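Local coordinates for Rbstp0775 protein (Geobacillus stearothermophilus, PDB 1RZ3) that is of unproven function but, as a P-loop protein of the phosphoribulokinase/uridine kinase family, probably binds ATP and acts as a kinase, at residues L25-D28 and G34-T37; A66-T71 and I173-K178; E78-Q83 and D181-T186; Q96-H101 and F143-V148. One frame throughout, in Å; residues are numbered along the deposited sequence.

Interaction 1 (L25-D28 and G34-T37)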
loop_
_atom_site.group_PDB
_atom_site.type_symbol
_atom_site.label_atom_id
_atom_site.label_comp_id
_atom_site.label_asym_id
_atom_site.label_seq_id
_atom_site.Cartn_x
_atom_site.Cartn_y
_atom_site.Cartn_z
ATOM N N LEU A 25 -8.722 -0.078 4.248
ATOM C CA LEU A 25 -7.695 0.687 4.947
ATOM C C LEU A 25 -6.412 0.737 4.137
ATOM O O LEU A 25 -6.078 -0.204 3.421
ATOM C CB LEU A 25 -7.382 0.034 6.291
ATOM C CG LEU A 25 -8.562 -0.476 7.117
ATOM C CD1 LEU A 25 -8.050 -1.386 8.235
ATOM C CD2 LEU A 25 -9.336 0.705 7.680
ATOM N N GLY A 26 -5.689 1.838 4.260
ATOM C CA GLY A 26 -4.442 1.956 3.539
ATOM C C GLY A 26 -3.334 2.379 4.481
ATOM O O GLY A 26 -3.544 3.205 5.371
ATOM N N ILE A 27 -2.162 1.780 4.309
ATOM C CA ILE A 27 -1.001 2.134 5.106
ATOM C C ILE A 27 0.002 2.654 4.081
ATOM O O ILE A 27 0.653 1.885 3.377
ATOM C CB ILE A 27 -0.420 0.922 5.859
ATOM C CG1 ILE A 27 -1.459 0.381 6.850
ATOM C CG2 ILE A 27 0.839 1.335 6.610
ATOM C CD1 ILE A 27 -0.952 -0.759 7.718
ATOM N N ASP A 28 0.082 3.976 3.993
ATOM C CA ASP A 28 0.952 4.661 3.048
ATOM C C ASP A 28 2.245 5.081 3.738
ATOM O O ASP A 28 2.240 5.539 4.875
ATOM C CB ASP A 28 0.194 5.874 2.499
ATOM C CG ASP A 28 0.897 6.553 1.336
ATOM O OD1 ASP A 28 1.638 5.888 0.581
ATOM O OD2 ASP A 28 0.673 7.769 1.165
ATOM N N GLY A 34 8.699 0.789 7.523
ATOM C CA GLY A 34 8.108 -0.188 8.419
ATOM C C GLY A 34 6.645 -0.473 8.127
ATOM O O GLY A 34 5.964 -1.121 8.922
ATOM N N LYS A 35 6.161 0.003 6.982
ATOM C CA LYS A 35 4.764 -0.196 6.593
ATOM C C LYS A 35 4.343 -1.655 6.615
ATOM O O LYS A 35 3.281 -1.998 7.129
ATOM C CB LYS A 35 4.511 0.322 5.179
ATOM C CG LYS A 35 4.845 1.765 4.940
ATOM C CD LYS A 35 4.500 2.128 3.506
ATOM C CE LYS A 35 5.217 1.232 2.506
ATOM N NZ LYS A 35 6.692 1.371 2.606
ATOM N N THR A 36 5.173 -2.507 6.024
ATOM C CA THR A 36 4.865 -3.926 5.945
ATOM C C THR A 36 4.738 -4.545 7.325
ATOM O O THR A 36 3.818 -5.321 7.581
ATOM C CB THR A 36 5.938 -4.674 5.128
ATOM O OG1 THR A 36 5.930 -4.185 3.781
ATOM C CG2 THR A 36 5.657 -6.163 5.114
ATOM N N THR A 37 5.655 -4.193 8.217
ATOM C CA THR A 37 5.621 -4.725 9.570
ATOM C C THR A 37 4.394 -4.200 10.300
ATOM O O THR A 37 3.706 -4.951 10.989
ATOM C CB THR A 37 6.879 -4.321 10.371
ATOM O OG1 THR A 37 8.049 -4.815 9.709
ATOM C CG2 THR A 37 6.819 -4.901 11.780
#
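Ile-27 and Lys-35 meet where the last part of strand 23-29 faces the first turn of helix 35-48, and the contact they make is one of aliphatic carbon against aliphatic carbon and main chain. The beta-branch methyl CG2 of Ile-27 faces Lys-35, with CG2 of Ile-27 4.1 Å from CB of Lys-35. That methyl lies anti to the backbone N, while CG1 stands anti to the carbonyl carbon (chi1 -63°), beside the backbone N. The two side chains run antiparallel alongside one another. Beyond CB the lysine runs over the strand's main chain: CD of Lys-35 lies 3.7 Å from C of Asp-28 and 3.9 Å from O of Ile-27. Bends at chi3 (-57°) and chi4 (-62°) then turn the chain away from the strand, and its ammonium NZ hydrogen-bonds to the carbonyl O of Leu-30 in the intervening loop. Gly-34 occupies the N-cap position just before the helix, with a positive phi that would press a CB against the preceding carbonyl oxygen. The strand-loop-helix path, with Gly-29, Gly-34, Lys-35 and Thr-36, matches a Walker A P-loop, consistent with a nucleotide-binding role; in P-loop kinases this lysine usually faces the phosphates, whereas in this chain it is folded back onto the loop. Asp-28 points away from the helix, its carboxylate bonded to Tyr-183 OH and Leu-135 N. Strand 23-29 is central in the parallel sheet, flanked by strands 127-132 and 146-150, and Lys-35 reaches both neighbours, touching Glu-131 on the former and Leu-150 on the latter.

Interaction 2 (A66-T71 and I173-K178)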
loop_
_atom_site.group_PDB
_atom_site.type_symbol
_atom_site.label_atom_id
_atom_site.label_comp_id
_atom_site.label_asym_id
_atom_site.label_seq_id
_atom_site.Cartn_x
_atom_site.Cartn_y
_atom_site.Cartn_z
ATOM N N ALA A 66 12.593 -5.460 -16.641
ATOM C CA ALA A 66 12.677 -4.923 -17.991
ATOM C C ALA A 66 11.745 -3.742 -18.241
ATOM O O ALA A 66 11.988 -2.942 -19.145
ATOM C CB ALA A 66 12.397 -6.029 -19.003
ATOM N N LYS A 67 10.687 -3.621 -17.443
ATOM C CA LYS A 67 9.739 -2.527 -17.625
ATOM C C LYS A 67 9.927 -1.350 -16.671
ATOM O O LYS A 67 9.324 -0.296 -16.860
ATOM C CB LYS A 67 8.302 -3.045 -17.510
ATOM C CG LYS A 67 7.901 -4.007 -18.616
ATOM C CD LYS A 67 6.418 -4.335 -18.560
ATOM C CE LYS A 67 6.023 -5.265 -19.698
ATOM N NZ LYS A 67 4.562 -5.553 -19.707
ATOM N N ARG A 68 10.760 -1.521 -15.653
ATOM C CA ARG A 68 10.983 -0.446 -14.693
ATOM C C ARG A 68 12.457 -0.082 -14.526
ATOM O O ARG A 68 12.804 0.750 -13.690
ATOM C CB ARG A 68 10.368 -0.824 -13.342
ATOM C CG ARG A 68 10.902 -2.116 -12.760
ATOM C CD ARG A 68 9.969 -2.664 -11.692
ATOM N NE ARG A 68 10.421 -3.962 -11.204
ATOM C CZ ARG A 68 11.383 -4.125 -10.306
ATOM N NH1 ARG A 68 11.988 -3.067 -9.788
ATOM N NH2 ARG A 68 11.746 -5.344 -9.936
ATOM N N TYR A 69 13.316 -0.711 -15.326
ATOM C CA TYR A 69 14.756 -0.448 -15.301
ATOM C C TYR A 69 15.275 -0.311 -16.733
ATOM O O TYR A 69 14.740 -0.929 -17.650
ATOM C CB TYR A 69 15.514 -1.586 -14.613
ATOM C CG TYR A 69 15.343 -1.658 -13.113
ATOM C CD1 TYR A 69 15.703 -0.586 -12.295
ATOM C CD2 TYR A 69 14.851 -2.812 -12.508
ATOM C CE1 TYR A 69 15.577 -0.667 -10.908
ATOM C CE2 TYR A 69 14.723 -2.902 -11.125
ATOM C CZ TYR A 69 15.088 -1.827 -10.331
ATOM O OH TYR A 69 14.965 -1.920 -8.964
ATOM N N HIS A 70 16.314 0.500 -16.916
ATOM C CA HIS A 70 16.914 0.706 -18.233
ATOM C C HIS A 70 15.883 1.042 -19.305
ATOM O O HIS A 70 15.948 0.528 -20.422
ATOM C CB HIS A 70 17.684 -0.545 -18.659
ATOM C CG HIS A 70 18.673 -1.016 -17.642
ATOM N ND1 HIS A 70 19.714 -0.230 -17.197
ATOM C CD2 HIS A 70 18.769 -2.186 -16.969
ATOM C CE1 HIS A 70 20.411 -0.897 -16.294
ATOM N NE2 HIS A 70 19.857 -2.086 -16.136
ATOM N N THR A 71 14.937 1.907 -18.959
ATOM C CA THR A 71 13.887 2.318 -19.884
ATOM C C THR A 71 14.319 3.582 -20.616
ATOM O O THR A 71 13.698 3.987 -21.597
ATOM C CB THR A 71 12.581 2.637 -19.134
ATOM O OG1 THR A 71 12.805 3.742 -18.248
ATOM C CG2 THR A 71 12.114 1.433 -18.324
ATOM N N ILE A 173 19.526 8.317 -4.525
ATOM C CA ILE A 173 18.944 9.645 -4.660
ATOM C C ILE A 173 18.134 9.743 -5.951
ATOM O O ILE A 173 16.994 10.215 -5.954
ATOM C CB ILE A 173 20.047 10.729 -4.691
ATOM C CG1 ILE A 173 20.697 10.840 -3.314
ATOM C CG2 ILE A 173 19.461 12.070 -5.140
ATOM C CD1 ILE A 173 21.838 11.832 -3.259
ATOM N N ASN A 174 18.739 9.293 -7.042
ATOM C CA ASN A 174 18.106 9.329 -8.350
ATOM C C ASN A 174 16.762 8.629 -8.388
ATOM O O ASN A 174 15.789 9.166 -8.914
ATOM C CB ASN A 174 19.015 8.684 -9.399
ATOM C CG ASN A 174 20.264 9.490 -9.661
ATOM O OD1 ASN A 174 20.428 10.585 -9.127
ATOM N ND2 ASN A 174 21.152 8.955 -10.491
ATOM N N ARG A 175 16.706 7.428 -7.824
ATOM C CA ARG A 175 15.472 6.663 -7.860
ATOM C C ARG A 175 14.511 6.917 -6.707
ATOM O O ARG A 175 13.389 7.364 -6.922
ATOM C CB ARG A 175 15.789 5.166 -7.942
ATOM C CG ARG A 175 14.592 4.314 -8.350
ATOM C CD ARG A 175 14.954 2.837 -8.459
ATOM N NE ARG A 175 13.891 2.077 -9.105
ATOM C CZ ARG A 175 13.673 2.056 -10.416
ATOM N NH1 ARG A 175 14.451 2.748 -11.237
ATOM N NH2 ARG A 175 12.662 1.356 -10.905
ATOM N N TYR A 176 14.960 6.651 -5.486
ATOM C CA TYR A 176 14.105 6.799 -4.313
ATOM C C TYR A 176 13.824 8.209 -3.811
ATOM O O TYR A 176 12.664 8.621 -3.736
ATOM C CB TYR A 176 14.670 5.935 -3.184
ATOM C CG TYR A 176 14.637 4.472 -3.543
ATOM C CD1 TYR A 176 13.449 3.744 -3.455
ATOM C CD2 TYR A 176 15.766 3.832 -4.053
ATOM C CE1 TYR A 176 13.384 2.419 -3.875
ATOM C CE2 TYR A 176 15.711 2.506 -4.477
ATOM C CZ TYR A 176 14.515 1.807 -4.385
ATOM O OH TYR A 176 14.445 0.500 -4.807
ATOM N N TRP A 177 14.873 8.947 -3.471
ATOM C CA TRP A 177 14.705 10.301 -2.960
ATOM C C TRP A 177 13.907 11.218 -3.891
ATOM O O TRP A 177 12.985 11.897 -3.448
ATOM C CB TRP A 177 16.078 10.912 -2.644
ATOM C CG TRP A 177 16.040 12.369 -2.289
ATOM C CD1 TRP A 177 16.040 13.425 -3.157
ATOM C CD2 TRP A 177 15.969 12.935 -0.972
ATOM N NE1 TRP A 177 15.974 14.611 -2.464
ATOM C CE2 TRP A 177 15.928 14.340 -1.122
ATOM C CE3 TRP A 177 15.934 12.390 0.319
ATOM C CZ2 TRP A 177 15.855 15.211 -0.026
ATOM C CZ3 TRP A 177 15.860 13.256 1.410
ATOM C CH2 TRP A 177 15.821 14.652 1.227
ATOM N N LYS A 178 14.243 11.233 -5.180
ATOM C CA LYS A 178 13.531 12.096 -6.115
ATOM C C LYS A 178 12.069 11.691 -6.319
ATOM O O LYS A 178 11.199 12.550 -6.441
ATOM C CB LYS A 178 14.271 12.147 -7.459
ATOM C CG LYS A 178 15.591 12.913 -7.378
ATOM C CD LYS A 178 16.435 12.773 -8.653
ATOM C CE LYS A 178 15.754 13.365 -9.875
ATOM N NZ LYS A 178 16.607 13.176 -11.095
HETATM O O HOH W 1 12.754 0.213 -7.334
#
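Tyr-69 lays the CE1 corner of its ring over the guanidinium of Arg-175, 3.4 Å from CE1 to CZ and above the centre of that flat group. The planes are 33° apart, so this is an oblique overlap and not a parallel stack. With CG anti to the backbone N (chi1 -165°) and the chain extended to NE, Arg-175 spans the gap from helix 169-187 to the last residue of helix 65-68. There its NH2 donates to the carbonyl O of Arg-68 at 2.9 Å, with an N-H...O angle of 155°; the oxygen sits near the guanidinium plane, slightly tilted from it. On another edge, NE gives a 2.8 Å bond to water 1, which also bonds the hydroxyl of Tyr-176 and, weakly, that of Tyr-69. NH1 turns to Glu-75 and Glu-78, forming salt bridges to both. Replacing Arg-175 with a leucine would probably leave the Arg-68 carbonyl without this donor, the two glutamates without their shared cation and the Tyr-69 ring without its flat partner. Each nitrogen of one guanidinium has a different kind of acceptor: a carbonyl, a water and two carboxylates. Arg-68, whose NE is bonded to the carbonyl O of Val-63, places its NH1 4.6 Å from NH2 of Arg-175. Being buried, the positive charge of Arg-175 is likely to be stabilised chiefly by those glutamates, which would also offset this nearby like charge.

Interaction 3 (E78-Q83 and D181-T186)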
loop_
_atom_site.group_PDB
_atom_site.type_symbol
_atom_site.label_atom_id
_atom_site.label_comp_id
_atom_site.label_asym_id
_atom_site.label_seq_id
_atom_site.Cartn_x
_atom_site.Cartn_y
_atom_site.Cartn_z
ATOM N N GLU A 78 10.755 6.088 -13.383
ATOM C CA GLU A 78 10.566 4.646 -13.516
ATOM C C GLU A 78 9.910 4.106 -12.248
ATOM O O GLU A 78 8.979 3.299 -12.297
ATOM C CB GLU A 78 11.912 3.936 -13.709
ATOM C CG GLU A 78 12.728 4.412 -14.901
ATOM C CD GLU A 78 13.962 3.563 -15.136
ATOM O OE1 GLU A 78 14.678 3.265 -14.161
ATOM O OE2 GLU A 78 14.224 3.196 -16.301
ATOM N N TYR A 79 10.417 4.560 -11.110
ATOM C CA TYR A 79 9.920 4.131 -9.812
ATOM C C TYR A 79 8.497 4.611 -9.520
ATOM O O TYR A 79 7.654 3.834 -9.066
ATOM C CB TYR A 79 10.888 4.614 -8.726
ATOM C CG TYR A 79 10.521 4.241 -7.300
ATOM C CD1 TYR A 79 10.013 2.981 -6.989
ATOM C CD2 TYR A 79 10.744 5.137 -6.252
ATOM C CE1 TYR A 79 9.738 2.621 -5.663
ATOM C CE2 TYR A 79 10.477 4.787 -4.933
ATOM C CZ TYR A 79 9.977 3.531 -4.645
ATOM O OH TYR A 79 9.736 3.190 -3.336
ATOM N N TYR A 80 8.215 5.877 -9.801
ATOM C CA TYR A 80 6.890 6.412 -9.516
ATOM C C TYR A 80 5.800 6.095 -10.540
ATOM O O TYR A 80 4.657 5.815 -10.167
ATOM C CB TYR A 80 6.955 7.934 -9.336
ATOM C CG TYR A 80 5.663 8.522 -8.803
ATOM C CD1 TYR A 80 5.337 8.421 -7.448
ATOM C CD2 TYR A 80 4.739 9.119 -9.661
ATOM C CE1 TYR A 80 4.126 8.893 -6.962
ATOM C CE2 TYR A 80 3.522 9.595 -9.187
ATOM C CZ TYR A 80 3.220 9.477 -7.836
ATOM O OH TYR A 80 2.016 9.935 -7.361
ATOM N N TYR A 81 6.145 6.135 -11.823
ATOM C CA TYR A 81 5.154 5.910 -12.877
ATOM C C TYR A 81 5.150 4.571 -13.602
ATOM O O TYR A 81 4.107 4.137 -14.090
ATOM C CB TYR A 81 5.269 7.015 -13.931
ATOM C CG TYR A 81 4.653 8.330 -13.524
ATOM C CD1 TYR A 81 3.278 8.440 -13.329
ATOM C CD2 TYR A 81 5.441 9.465 -13.344
ATOM C CE1 TYR A 81 2.698 9.647 -12.966
ATOM C CE2 TYR A 81 4.871 10.685 -12.984
ATOM C CZ TYR A 81 3.496 10.764 -12.797
ATOM O OH TYR A 81 2.915 11.953 -12.434
ATOM N N LEU A 82 6.299 3.915 -13.684
ATOM C CA LEU A 82 6.363 2.653 -14.411
ATOM C C LEU A 82 6.412 1.383 -13.577
ATOM O O LEU A 82 6.018 0.321 -14.055
ATOM C CB LEU A 82 7.566 2.672 -15.362
ATOM C CG LEU A 82 7.643 3.886 -16.296
ATOM C CD1 LEU A 82 8.835 3.730 -17.228
ATOM C CD2 LEU A 82 6.348 4.020 -17.087
ATOM N N GLN A 83 6.893 1.480 -12.341
ATOM C CA GLN A 83 7.009 0.299 -11.490
ATOM C C GLN A 83 5.678 -0.418 -11.244
ATOM O O GLN A 83 5.647 -1.642 -11.061
ATOM C CB GLN A 83 7.665 0.670 -10.158
ATOM C CG GLN A 83 7.975 -0.536 -9.285
ATOM C CD GLN A 83 9.241 -0.354 -8.478
ATOM O OE1 GLN A 83 10.297 -0.053 -9.031
ATOM N NE2 GLN A 83 9.144 -0.539 -7.165
ATOM N N ASP A 181 10.231 12.778 -3.211
ATOM C CA ASP A 181 10.023 14.223 -3.204
ATOM C C ASP A 181 8.897 14.587 -4.164
ATOM O O ASP A 181 8.088 15.470 -3.878
ATOM C CB ASP A 181 11.302 14.966 -3.608
ATOM C CG ASP A 181 12.393 14.868 -2.559
ATOM O OD1 ASP A 181 12.101 14.452 -1.418
ATOM O OD2 ASP A 181 13.548 15.222 -2.877
ATOM N N TYR A 182 8.850 13.903 -5.305
ATOM C CA TYR A 182 7.816 14.148 -6.305
ATOM C C TYR A 182 6.441 13.840 -5.708
ATOM O O TYR A 182 5.494 14.618 -5.845
ATOM C CB TYR A 182 8.044 13.255 -7.530
ATOM C CG TYR A 182 7.053 13.492 -8.650
ATOM C CD1 TYR A 182 7.157 14.613 -9.476
ATOM C CD2 TYR A 182 5.993 12.608 -8.869
ATOM C CE1 TYR A 182 6.233 14.848 -10.493
ATOM C CE2 TYR A 182 5.062 12.833 -9.879
ATOM C CZ TYR A 182 5.190 13.957 -10.689
ATOM O OH TYR A 182 4.281 14.182 -11.694
ATOM N N TYR A 183 6.345 12.696 -5.043
ATOM C CA TYR A 183 5.092 12.270 -4.425
ATOM C C TYR A 183 4.627 13.270 -3.370
ATOM O O TYR A 183 3.479 13.728 -3.389
ATOM C CB TYR A 183 5.282 10.888 -3.794
ATOM C CG TYR A 183 4.049 10.325 -3.118
ATOM C CD1 TYR A 183 2.834 10.236 -3.798
ATOM C CD2 TYR A 183 4.112 9.836 -1.815
ATOM C CE1 TYR A 183 1.711 9.670 -3.196
ATOM C CE2 TYR A 183 2.993 9.264 -1.203
ATOM C CZ TYR A 183 1.796 9.186 -1.902
ATOM O OH TYR A 183 0.687 8.621 -1.313
ATOM N N LEU A 184 5.530 13.612 -2.457
ATOM C CA LEU A 184 5.228 14.548 -1.380
ATOM C C LEU A 184 4.759 15.904 -1.887
ATOM O O LEU A 184 3.848 16.502 -1.321
ATOM C CB LEU A 184 6.461 14.733 -0.487
ATOM C CG LEU A 184 6.861 13.527 0.367
ATOM C CD1 LEU A 184 8.236 13.756 0.979
ATOM C CD2 LEU A 184 5.812 13.301 1.456
ATOM N N GLU A 185 5.378 16.388 -2.958
ATOM C CA GLU A 185 5.020 17.685 -3.510
ATOM C C GLU A 185 3.758 17.678 -4.365
ATOM O O GLU A 185 2.958 18.609 -4.299
ATOM C CB GLU A 185 6.182 18.240 -4.338
ATOM C CG GLU A 185 5.874 19.569 -5.006
ATOM C CD GLU A 185 7.070 20.145 -5.735
ATOM O OE1 GLU A 185 7.566 19.493 -6.679
ATOM O OE2 GLU A 185 7.516 21.252 -5.360
ATOM N N THR A 186 3.574 16.629 -5.159
ATOM C CA THR A 186 2.415 16.553 -6.033
ATOM C C THR A 186 1.136 16.046 -5.364
ATOM O O THR A 186 0.057 16.569 -5.632
ATOM C CB THR A 186 2.709 15.675 -7.281
ATOM O OG1 THR A 186 2.966 14.326 -6.880
ATOM C CG2 THR A 186 3.928 16.203 -8.026
#
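Tyr-80 meets two consecutive tyrosines of helix 169-187, one at a face and one at its edge. Tyr-182 directs its CD2-CE2 edge at one face of the Tyr-80 ring, an edge-to-face (T-shaped) pair with centroids 5.2 Å apart and planes at 70°; the closest carbons, CE2 of Tyr-80 and CE2 of Tyr-182, are 3.7 Å apart. At its own edge Tyr-80 meets the next residue, its CE1 lying 3.7 Å from CD1 of Tyr-183. Putting CG anti to the backbone N (chi1 -170°) sends the Tyr-80 ring straight toward the opposing helix, and Tyr-182 answers with the same choice. Tyr-80, Tyr-81 and Tyr-182 thus form an aromatic cluster between two helices whose segment axes pass 11.1 Å apart at 54°, a separation that the large rings bridge. An alanine in place of Tyr-80 is likely to open a gap between these helices, leaving the edge of Tyr-182 without this ring face. Arg-137 and Phe-134 also pack on Tyr-80, by cation-pi and edge-to-face contacts, and the Tyr-183 hydroxyl binds Asp-28 beside the putative P-loop. Toward solvent the contact thins to a hydroxyl pair and an oblique ring contact: OH of Tyr-81 and OH of Tyr-182 share a 2.7 Å hydrogen bond. There the methyl CG2 of Thr-186 lies 3.6 Å above the centre of the Tyr-182 ring, and OG1 of Thr-186 hydrogen-bonds at 2.7 Å to O of Tyr-182.

Interaction 4 (Q96-H101 and F143-V148)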
loop_
_atom_site.group_PDB
_atom_site.type_symbol
_atom_site.label_atom_id
_atom_site.label_comp_id
_atom_site.label_asym_id
_atom_site.label_seq_id
_atom_site.Cartn_x
_atom_site.Cartn_y
_atom_site.Cartn_z
ATOM N N GLN A 96 -12.360 -3.217 -7.404
ATOM C CA GLN A 96 -12.979 -4.479 -6.995
ATOM C C GLN A 96 -13.026 -4.750 -5.489
ATOM O O GLN A 96 -13.695 -5.686 -5.047
ATOM C CB GLN A 96 -12.235 -5.641 -7.659
ATOM C CG GLN A 96 -12.064 -5.499 -9.158
ATOM C CD GLN A 96 -13.386 -5.492 -9.885
ATOM O OE1 GLN A 96 -14.177 -6.427 -9.761
ATOM N NE2 GLN A 96 -13.638 -4.436 -10.650
ATOM N N LEU A 97 -12.322 -3.946 -4.701
ATOM C CA LEU A 97 -12.271 -4.172 -3.256
ATOM C C LEU A 97 -13.606 -4.221 -2.520
ATOM O O LEU A 97 -13.785 -5.021 -1.600
ATOM C CB LEU A 97 -11.372 -3.125 -2.596
ATOM C CG LEU A 97 -9.912 -3.121 -3.062
ATOM C CD1 LEU A 97 -9.157 -2.021 -2.341
ATOM C CD2 LEU A 97 -9.272 -4.471 -2.799
ATOM N N LYS A 98 -14.551 -3.381 -2.921
ATOM C CA LYS A 98 -15.834 -3.342 -2.238
ATOM C C LYS A 98 -16.804 -4.492 -2.476
ATOM O O LYS A 98 -17.526 -4.881 -1.554
ATOM C CB LYS A 98 -16.556 -2.025 -2.546
ATOM C CG LYS A 98 -16.175 -0.875 -1.628
ATOM C CD LYS A 98 -16.610 -1.161 -0.195
ATOM C CE LYS A 98 -16.377 0.036 0.711
ATOM N NZ LYS A 98 -14.953 0.430 0.770
ATOM N N ALA A 99 -16.830 -5.054 -3.678
ATOM C CA ALA A 99 -17.802 -6.111 -3.936
ATOM C C ALA A 99 -17.331 -7.452 -4.484
ATOM O O ALA A 99 -18.081 -8.423 -4.422
ATOM C CB ALA A 99 -18.909 -5.563 -4.837
ATOM N N SER A 100 -16.117 -7.529 -5.019
ATOM C CA SER A 100 -15.647 -8.796 -5.574
ATOM C C SER A 100 -15.481 -9.896 -4.533
ATOM O O SER A 100 -15.082 -9.643 -3.397
ATOM C CB SER A 100 -14.328 -8.603 -6.326
ATOM O OG SER A 100 -14.543 -7.891 -7.536
ATOM N N HIS A 101 -15.787 -11.128 -4.932
ATOM C CA HIS A 101 -15.671 -12.267 -4.030
ATOM C C HIS A 101 -14.209 -12.691 -3.887
ATOM O O HIS A 101 -13.740 -13.030 -2.799
ATOM C CB HIS A 101 -16.487 -13.442 -4.571
ATOM C CG HIS A 101 -16.492 -14.637 -3.671
ATOM N ND1 HIS A 101 -17.214 -14.682 -2.497
ATOM C CD2 HIS A 101 -15.867 -15.834 -3.775
ATOM C CE1 HIS A 101 -17.037 -15.858 -1.920
ATOM N NE2 HIS A 101 -16.224 -16.575 -2.674
ATOM N N PHE A 143 -10.810 4.797 -3.463
ATOM C CA PHE A 143 -11.177 3.478 -2.968
ATOM C C PHE A 143 -10.753 3.135 -1.549
ATOM O O PHE A 143 -10.961 2.006 -1.098
ATOM C CB PHE A 143 -10.676 2.432 -3.966
ATOM C CG PHE A 143 -11.182 2.670 -5.360
ATOM C CD1 PHE A 143 -12.524 2.469 -5.664
ATOM C CD2 PHE A 143 -10.343 3.187 -6.343
ATOM C CE1 PHE A 143 -13.027 2.787 -6.925
ATOM C CE2 PHE A 143 -10.835 3.510 -7.606
ATOM C CZ PHE A 143 -12.182 3.310 -7.896
ATOM N N PHE A 144 -10.170 4.105 -0.845
ATOM C CA PHE A 144 -9.749 3.913 0.545
ATOM C C PHE A 144 -10.718 4.637 1.473
ATOM O O PHE A 144 -11.081 5.786 1.221
ATOM C CB PHE A 144 -8.348 4.494 0.784
ATOM C CG PHE A 144 -7.239 3.687 0.181
ATOM C CD1 PHE A 144 -6.802 2.519 0.795
ATOM C CD2 PHE A 144 -6.625 4.097 -0.997
ATOM C CE1 PHE A 144 -5.763 1.766 0.239
ATOM C CE2 PHE A 144 -5.587 3.353 -1.560
ATOM C CZ PHE A 144 -5.158 2.184 -0.938
ATOM N N ASP A 145 -11.132 3.969 2.546
ATOM C CA ASP A 145 -12.029 4.584 3.520
ATOM C C ASP A 145 -11.206 5.261 4.598
ATOM O O ASP A 145 -11.652 6.209 5.236
ATOM C CB ASP A 145 -12.914 3.533 4.191
ATOM C CG ASP A 145 -13.923 2.943 3.247
ATOM O OD1 ASP A 145 -14.774 3.710 2.748
ATOM O OD2 ASP A 145 -13.860 1.721 2.999
ATOM N N PHE A 146 -9.990 4.770 4.791
ATOM C CA PHE A 146 -9.129 5.291 5.841
ATOM C C PHE A 146 -7.681 5.062 5.443
ATOM O O PHE A 146 -7.314 3.958 5.041
ATOM C CB PHE A 146 -9.443 4.534 7.132
ATOM C CG PHE A 146 -8.584 4.921 8.304
ATOM C CD1 PHE A 146 -8.845 6.086 9.024
ATOM C CD2 PHE A 146 -7.538 4.103 8.712
ATOM C CE1 PHE A 146 -8.079 6.426 10.132
ATOM C CE2 PHE A 146 -6.763 4.435 9.822
ATOM C CZ PHE A 146 -7.036 5.601 10.534
ATOM N N VAL A 147 -6.864 6.104 5.546
ATOM C CA VAL A 147 -5.455 5.979 5.197
ATOM C C VAL A 147 -4.579 6.504 6.318
ATOM O O VAL A 147 -4.810 7.598 6.846
ATOM C CB VAL A 147 -5.102 6.764 3.912
ATOM C CG1 VAL A 147 -3.591 6.686 3.652
ATOM C CG2 VAL A 147 -5.866 6.192 2.719
ATOM N N VAL A 148 -3.587 5.702 6.689
ATOM C CA VAL A 148 -2.623 6.083 7.713
ATOM C C VAL A 148 -1.329 6.344 6.960
ATOM O O VAL A 148 -0.920 5.524 6.142
ATOM C CB VAL A 148 -2.327 4.939 8.705
ATOM C CG1 VAL A 148 -1.345 5.425 9.774
ATOM C CG2 VAL A 148 -3.596 4.440 9.334
HETATM O O HOH W 2 -13.188 0.768 -1.978
#
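The loop between helix 86-94 and strand 102-109 is tied to the turn leading into strand 146-150 by one salt bridge at the protein surface. Its partners are Lys-98 and Asp-145. NZ of Lys-98 donates to OD2 of Asp-145 at 2.8 Å, meeting the oxygen on its syn side and 16° out of the carboxylate plane. The grip is one-sided: OD1 of Asp-145 is 3.8 Å from the same NZ. Bends at chi2 (-65°) and chi4 (-60°) fold the lysine chain and bring its ammonium round to the acid. OD2 also accepts from the backbone N of Val-24, so two donors hold this oxygen and would be expected to favour the ionised carboxylate. A second, looser link runs through water 2, which donates to the backbone O of Phe-143 at 2.7 Å and accepts only weakly from NZ of Lys-98, 3.3 Å away. Both charged residues are exposed, and solvent probably screens their attraction, so the pairing reads as a surface tie between loops and not as a buried anchor. Next to it the packing is apolar: Leu-97 points toward the turn and rests on Val-24, Ile-128 and Ile-130, and Phe-144 also touches Val-24 and Ile-130. Arg-22 bonds the carbonyl oxygens of Leu-97 and Ser-100 from just before strand 23-29. The loop thus lies at the beginning of strand 23-29, with strand 127-132 on one flank of that strand and strand 146-150 on the other.

How the interactions relate
Interactions 1 and 4 share the parallel sheet: strands 23-29 and 146-150 are neighbours, joined through Gly-26 to Phe-146 and Val-148, with contact centres 15 Å apart. Interactions 2 and 3 lie only 10 Å apart between centres and both use helix 169-187, which meets the successive helices 65-68 and 75-82; Glu-78 connects them through Arg-175 and Thr-71. Through the hydrogen bond of Tyr-183 to Asp-28, this shared helix also joins those outlying helices to the putative P-loop strand in the sheet core. Along the chain interaction 1 closes first, interactions 2 and 3 then interleave, and interaction 4 nests within both loops. Interaction 4 is remote from interaction 2, about 17 Å between nearest atoms.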